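Local coordinates for LamCAT (Aquimarina, PDB 6JHJ), which probably hydrolyses laminarin, a storage beta-1,3-glucan of marine algae, as a calcium-binding bacterial laminarinase of glycosyl hydrolase family 16, at residues N50-A55 with R222-Y227; E84-M89 with Y157-I162. All coordinates share one frame; numbering follows the deposited sequence.

Contact 1. Residues N50-A55 with R222-Y227; sequences NLVITA and RMLVDY. With CA (calcium ion), chain B.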
loop_
_atom_site.group_PDB
_atom_site.type_symbol
_atom_site.label_atom_id
_atom_site.label_comp_id
_atom_site.label_asym_id
_atom_site.label_seq_id
_atom_site.Cartn_x
_atom_site.Cartn_y
_atom_site.Cartn_z
ATOM N N ASN A 50 17.791 -2.300 -1.734
ATOM C CA ASN A 50 16.424 -2.598 -1.418
ATOM C C ASN A 50 16.009 -1.911 -0.124
ATOM O O ASN A 50 16.710 -1.943 0.842
ATOM C CB ASN A 50 16.221 -4.102 -1.122
ATOM C CG ASN A 50 16.206 -4.955 -2.358
ATOM O OD1 ASN A 50 15.205 -5.527 -2.691
ATOM N ND2 ASN A 50 17.318 -5.075 -3.011
ATOM N N LEU A 51 14.811 -1.351 -0.096
ATOM C CA LEU A 51 14.178 -0.915 1.127
ATOM C C LEU A 51 13.868 -2.146 1.913
ATOM O O LEU A 51 13.355 -3.146 1.351
ATOM C CB LEU A 51 12.893 -0.239 0.780
ATOM C CG LEU A 51 11.999 0.130 1.960
ATOM C CD1 LEU A 51 12.572 1.223 2.856
ATOM C CD2 LEU A 51 10.651 0.552 1.372
ATOM N N VAL A 52 14.069 -2.122 3.195
ATOM C CA VAL A 52 13.740 -3.238 4.072
ATOM C C VAL A 52 12.810 -2.657 5.158
ATOM O O VAL A 52 13.229 -1.795 5.926
ATOM C CB VAL A 52 14.927 -3.869 4.739
ATOM C CG1 VAL A 52 14.489 -4.981 5.665
ATOM C CG2 VAL A 52 15.903 -4.372 3.722
ATOM N N ILE A 53 11.537 -3.084 5.183
ATOM C CA ILE A 53 10.632 -2.736 6.273
ATOM C C ILE A 53 10.601 -3.981 7.173
ATOM O O ILE A 53 10.188 -5.050 6.703
ATOM C CB ILE A 53 9.224 -2.372 5.801
ATOM C CG1 ILE A 53 9.255 -1.042 5.043
ATOM C CG2 ILE A 53 8.278 -2.374 7.015
ATOM C CD1 ILE A 53 7.929 -0.626 4.398
ATOM N N THR A 54 11.001 -3.815 8.430
ATOM C CA THR A 54 11.063 -4.934 9.376
ATOM C C THR A 54 9.992 -4.771 10.448
ATOM O O THR A 54 9.943 -3.734 11.133
ATOM C CB THR A 54 12.443 -4.995 10.031
ATOM O OG1 THR A 54 13.459 -5.084 9.017
ATOM C CG2 THR A 54 12.565 -6.211 10.955
ATOM N N ALA A 55 9.088 -5.744 10.562
ATOM C CA ALA A 55 8.113 -5.733 11.636
ATOM C C ALA A 55 8.790 -6.465 12.837
ATOM O O ALA A 55 9.420 -7.510 12.615
ATOM C CB ALA A 55 6.799 -6.395 11.226
ATOM N N ARG A 222 10.528 -9.427 7.460
ATOM C CA ARG A 222 10.954 -8.405 6.531
ATOM C C ARG A 222 10.172 -8.353 5.261
ATOM O O ARG A 222 9.939 -9.407 4.646
ATOM C CB ARG A 222 12.422 -8.647 6.115
ATOM C CG ARG A 222 13.406 -8.334 7.220
ATOM C CD ARG A 222 14.633 -9.240 7.166
ATOM N NE ARG A 222 15.360 -9.121 5.925
ATOM C CZ ARG A 222 16.469 -8.397 5.788
ATOM N NH1 ARG A 222 16.896 -7.620 6.793
ATOM N NH2 ARG A 222 17.103 -8.404 4.638
ATOM N N MET A 223 9.864 -7.129 4.822
ATOM C CA MET A 223 9.299 -6.855 3.505
ATOM C C MET A 223 10.364 -6.115 2.741
ATOM O O MET A 223 10.831 -5.074 3.216
ATOM C CB MET A 223 8.058 -5.971 3.659
ATOM C CG MET A 223 7.409 -5.443 2.368
ATOM S SD MET A 223 6.024 -4.372 2.924
ATOM C CE MET A 223 5.377 -3.900 1.358
ATOM N N LEU A 224 10.751 -6.595 1.564
ATOM C CA LEU A 224 11.820 -5.927 0.803
ATOM C C LEU A 224 11.174 -5.312 -0.440
ATOM O O LEU A 224 10.294 -5.964 -1.048
ATOM C CB LEU A 224 12.884 -6.931 0.356
ATOM C CG LEU A 224 14.114 -6.951 1.280
ATOM C CD1 LEU A 224 13.765 -7.525 2.614
ATOM C CD2 LEU A 224 15.324 -7.653 0.660
ATOM N N VAL A 225 11.550 -4.092 -0.764
ATOM C CA VAL A 225 11.038 -3.367 -1.928
ATOM C C VAL A 225 12.234 -2.921 -2.781
ATOM O O VAL A 225 13.046 -2.130 -2.315
ATOM C CB VAL A 225 10.201 -2.166 -1.499
ATOM C CG1 VAL A 225 9.612 -1.473 -2.711
ATOM C CG2 VAL A 225 9.090 -2.597 -0.564
ATOM N N ASP A 226 12.404 -3.491 -3.980
ATOM C CA ASP A 226 13.501 -3.235 -4.832
ATOM C C ASP A 226 13.386 -1.852 -5.412
ATOM O O ASP A 226 14.384 -1.171 -5.587
ATOM C CB ASP A 226 13.525 -4.320 -5.905
ATOM C CG ASP A 226 14.825 -4.329 -6.765
ATOM O OD1 ASP A 226 15.805 -3.614 -6.510
ATOM O OD2 ASP A 226 14.746 -5.038 -7.749
ATOM N N TYR A 227 12.183 -1.427 -5.747
ATOM C CA TYR A 227 11.943 -0.073 -6.268
ATOM C C TYR A 227 10.474 0.268 -6.257
ATOM O O TYR A 227 9.607 -0.643 -6.198
ATOM C CB TYR A 227 12.430 0.025 -7.706
ATOM C CG TYR A 227 11.848 -1.000 -8.628
ATOM C CD1 TYR A 227 10.603 -0.799 -9.170
ATOM C CD2 TYR A 227 12.615 -2.106 -9.076
ATOM C CE1 TYR A 227 10.059 -1.686 -10.080
ATOM C CE2 TYR A 227 12.074 -2.988 -9.988
ATOM C CZ TYR A 227 10.785 -2.761 -10.460
ATOM O OH TYR A 227 10.186 -3.585 -11.347
HETATM CA CA CA B . 16.605 -1.186 -5.866
HETATM O O HOH W 1 15.567 -6.739 9.283
HETATM O O HOH W 2 18.500 -2.304 -7.058
HETATM O O HOH W 3 16.265 -0.775 -8.284
#
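Arg-222 turns CG beside its own backbone N (chi1 -72°) and then bends at chi2 and chi3, which carries the guanidinium across to Val-52 on the partner strand. There Val-52 CG1 lies over one guanidinium face, displaced toward its rim and 3.7 Å from Arg-222 NH1. Water 1 sits at the edge, in the guanidinium plane; it accepts from Arg-222 NH1 at 3.0 Å and is hydrogen-bonded to Thr-54 OG1 at 2.7 Å. Arg-222 NH2 turns to a salt bridge with Glu-47. Val-52 and Leu-224 lie side by side on the face of the sheet that carries Thr-54 and Arg-222, with CG2 of the valine 4.0 Å from CD1 of the leucine. The other face carries Leu-51 beside Val-225 and Ile-53 beside Met-223, and is covered by strands 63-71 and 197-205. Four backbone bonds zip these two antiparallel hydrogen-bonded pairs together; the straightest, Met-223 N to Ile-53 O, measures 2.8 Å at 172°.

Where the register ends, Asn-50 OD1 stands 3.6 Å from Asp-226 CA and takes a hydrogen bond from Tyr-157, while Asn-50 ND2 binds Asn-48 O. Asp-226 places CG anti to its N (chi1 -169°), beside its carbonyl carbon; this brings OD1, at 2.6 Å, to the same calcium as the residue's own O, at 2.2 Å. Glu-11 O, Gly-49 O and waters 2 and 3 complete the site. Asp-226 OD2 forms a salt bridge with Arg-86, which joins the calcium-binding end of this pairing to strand 81-88; sharing the carboxylate between two cationic partners probably favours its ionised form.

Contact 2. Residues E84-M89 with Y157-I162; sequences EARIAM and YHIYTI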
loop_
_atom_site.group_PDB
_atom_site.type_symbol
_atom_site.label_atom_id
_atom_site.label_comp_id
_atom_site.label_asym_id
_atom_site.label_seq_id
_atom_site.Cartn_x
_atom_site.Cartn_y
_atom_site.Cartn_z
ATOM N N GLU A 84 4.142 1.258 -9.883
ATOM C CA GLU A 84 4.643 -0.118 -9.765
ATOM C C GLU A 84 5.688 -0.231 -8.716
ATOM O O GLU A 84 6.459 0.726 -8.466
ATOM C CB GLU A 84 5.306 -0.467 -11.086
ATOM C CG GLU A 84 5.730 -1.867 -11.295
ATOM C CD GLU A 84 6.106 -2.069 -12.757
ATOM O OE1 GLU A 84 5.190 -2.373 -13.519
ATOM O OE2 GLU A 84 7.280 -1.901 -13.099
ATOM N N ALA A 85 5.768 -1.416 -8.095
ATOM C CA ALA A 85 6.851 -1.723 -7.161
ATOM C C ALA A 85 7.153 -3.202 -7.255
ATOM O O ALA A 85 6.257 -4.014 -7.518
ATOM C CB ALA A 85 6.459 -1.344 -5.769
ATOM N N ARG A 86 8.412 -3.528 -7.050
ATOM C CA ARG A 86 8.882 -4.902 -7.003
ATOM C C ARG A 86 9.084 -5.265 -5.539
ATOM O O ARG A 86 9.884 -4.629 -4.875
ATOM C CB ARG A 86 10.202 -5.018 -7.760
ATOM C CG ARG A 86 10.656 -6.446 -7.899
ATOM C CD ARG A 86 11.669 -6.588 -9.007
ATOM N NE ARG A 86 12.063 -7.953 -9.132
ATOM C CZ ARG A 86 13.195 -8.467 -8.700
ATOM N NH1 ARG A 86 14.115 -7.776 -8.075
ATOM N NH2 ARG A 86 13.412 -9.751 -8.950
ATOM N N ILE A 87 8.280 -6.189 -5.035
ATOM C CA ILE A 87 8.171 -6.440 -3.592
ATOM C C ILE A 87 8.285 -7.940 -3.287
ATOM O O ILE A 87 7.679 -8.766 -3.988
ATOM C CB ILE A 87 6.801 -5.928 -3.071
ATOM C CG1 ILE A 87 6.568 -4.478 -3.397
ATOM C CG2 ILE A 87 6.636 -6.211 -1.579
ATOM C CD1 ILE A 87 5.222 -3.929 -2.974
ATOM N N ALA A 88 8.984 -8.250 -2.208
ATOM C CA ALA A 88 9.023 -9.574 -1.592
ATOM C C ALA A 88 8.548 -9.384 -0.183
ATOM O O ALA A 88 9.069 -8.530 0.497
ATOM C CB ALA A 88 10.444 -10.107 -1.572
ATOM N N MET A 89 7.520 -10.091 0.266
ATOM C CA MET A 89 6.921 -9.847 1.593
ATOM C C MET A 89 6.827 -11.100 2.398
ATOM O O MET A 89 6.770 -12.183 1.871
ATOM C CB MET A 89 5.514 -9.271 1.409
ATOM C CG MET A 89 4.469 -10.277 0.913
ATOM S SD MET A 89 3.036 -9.448 0.175
ATOM C CE MET A 89 3.695 -9.014 -1.430
ATOM N N TYR A 157 10.247 -12.087 -4.949
ATOM C CA TYR A 157 9.922 -10.790 -5.584
ATOM C C TYR A 157 8.902 -10.977 -6.649
ATOM O O TYR A 157 9.018 -11.882 -7.511
ATOM C CB TYR A 157 11.110 -10.156 -6.240
ATOM C CG TYR A 157 12.165 -9.609 -5.333
ATOM C CD1 TYR A 157 11.983 -8.416 -4.648
ATOM C CD2 TYR A 157 13.355 -10.316 -5.130
ATOM C CE1 TYR A 157 12.972 -7.908 -3.818
ATOM C CE2 TYR A 157 14.344 -9.810 -4.309
ATOM C CZ TYR A 157 14.163 -8.611 -3.680
ATOM O OH TYR A 157 15.189 -8.097 -2.897
ATOM N N HIS A 158 7.877 -10.119 -6.612
ATOM C CA HIS A 158 6.906 -10.009 -7.689
ATOM C C HIS A 158 6.732 -8.541 -8.015
ATOM O O HIS A 158 7.024 -7.696 -7.177
ATOM C CB HIS A 158 5.587 -10.663 -7.314
ATOM C CG HIS A 158 5.654 -12.155 -7.269
ATOM N ND1 HIS A 158 5.973 -12.883 -6.126
ATOM C CD2 HIS A 158 5.496 -13.056 -8.248
ATOM C CE1 HIS A 158 5.982 -14.174 -6.419
ATOM N NE2 HIS A 158 5.728 -14.294 -7.705
ATOM N N ILE A 159 6.298 -8.233 -9.230
ATOM C CA ILE A 159 6.033 -6.844 -9.647
ATOM C C ILE A 159 4.540 -6.542 -9.574
ATOM O O ILE A 159 3.752 -7.200 -10.221
ATOM C CB ILE A 159 6.559 -6.604 -11.069
ATOM C CG1 ILE A 159 8.104 -6.832 -11.046
ATOM C CG2 ILE A 159 6.364 -5.166 -11.490
ATOM C CD1 ILE A 159 8.727 -6.869 -12.424
ATOM N N TYR A 160 4.170 -5.569 -8.767
ATOM C CA TYR A 160 2.771 -5.165 -8.487
ATOM C C TYR A 160 2.537 -3.826 -9.139
ATOM O O TYR A 160 3.248 -2.874 -8.805
ATOM C CB TYR A 160 2.542 -5.076 -7.006
ATOM C CG TYR A 160 2.764 -6.414 -6.324
ATOM C CD1 TYR A 160 1.759 -7.400 -6.388
ATOM C CD2 TYR A 160 3.941 -6.724 -5.749
ATOM C CE1 TYR A 160 1.963 -8.635 -5.822
ATOM C CE2 TYR A 160 4.151 -7.978 -5.161
ATOM C CZ TYR A 160 3.151 -8.929 -5.237
ATOM O OH TYR A 160 3.279 -10.200 -4.679
ATOM N N THR A 161 1.569 -3.758 -10.034
ATOM C CA THR A 161 1.377 -2.601 -10.900
ATOM C C THR A 161 -0.079 -2.190 -11.001
ATOM O O THR A 161 -0.959 -3.051 -11.101
ATOM C CB THR A 161 1.831 -3.022 -12.308
ATOM O OG1 THR A 161 3.182 -3.491 -12.266
ATOM C CG2 THR A 161 1.749 -1.888 -13.279
ATOM N N ILE A 162 -0.329 -0.886 -11.181
ATOM C CA ILE A 162 -1.571 -0.436 -11.719
ATOM C C ILE A 162 -1.302 0.410 -12.957
ATOM O O ILE A 162 -0.262 1.062 -12.995
ATOM C CB ILE A 162 -2.446 0.405 -10.719
ATOM C CG1 ILE A 162 -1.665 1.578 -10.123
ATOM C CG2 ILE A 162 -3.097 -0.492 -9.664
ATOM C CD1 ILE A 162 -2.575 2.600 -9.446
HETATM O O HOH W 4 10.449 -10.258 -10.090
HETATM O O HOH W 5 5.728 -10.689 -3.496
#
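Tyr-157 receives the guanidinium of Arg-86 on one ring face and the methyl of Ala-88 on the other, at one end of an antiparallel strand pair in the beta-jelly-roll sandwich of family 16. The arginine lies nearly flat, its plane 16° from the ring's, in an off-centre cation-pi stack with CZ 4.3 Å from the Tyr-157 centroid. Ala-88 CB makes a CH-pi contact 4.1 Å from that centroid. With CG anti to the backbone N and the chain extended to NE, Arg-86 has partners for two of its donor nitrogens: NE gives to water 4 at 3.0 Å, and NH1 forms a salt bridge with Asp-226 OD2. A leucine in its place would probably leave Asp-226 OD2 without its charged mate and one face of the Tyr-157 ring without its stacking partner.

Beside Arg-86 and Ile-159, Thr-161 OG1 donates to Glu-84 OE1 at 2.6 Å, meeting the anti side of the carboxylate; Ile-159 CG2 packs against the Glu-84 side chain. Ile-159 N, directed away from this pairing, is taken by Asp-174.

The backbone is satisfied pairwise, Ala-85 with Tyr-160 and Ile-87 with His-158. Tyr-160 N to Ala-85 O is almost straight (2.9 Å, 176°), whereas His-158 N approaches Ile-87 O at 3.0 Å from above the carbonyl plane, 38° out of it. On the face toward strand 95-103, Ile-87 CB packs against CE2 of Tyr-160, whose ring edge is turned to Ile-87 O. Water 5 bridges this end, hydrogen-bonded to Ile-87 O and, at 2.8 Å, to Tyr-160 OH, the same hydroxyl oxygen that Met-89 CE touches at 3.5 Å.

In the fold
The two contacts illustrate how neighbouring pairings in one sheet divide their work. The strand order runs 50-60, 221-232, 81-88, 158-164, and contact 2 is nested within the chain loop that contact 1 closes. Leu-224 N lies 2.8 Å from Ala-88 O, a probable hydrogen bond. Both contacts are partly buried, their centres about 13 and 11 Å from the chain's centre; Arg-222 makes contact 1 exposed at one place, whereas no touching residue of contact 2 is exposed. Each turns one largely apolar face to the sandwich interior. On the other, contact 1 has a guanidinium against a valine, contact 2 a cation-pi stack and a carboxylate-hydroxyl bond; contact 1 alone ends at a calcium. Arg-86 and Tyr-157 link both.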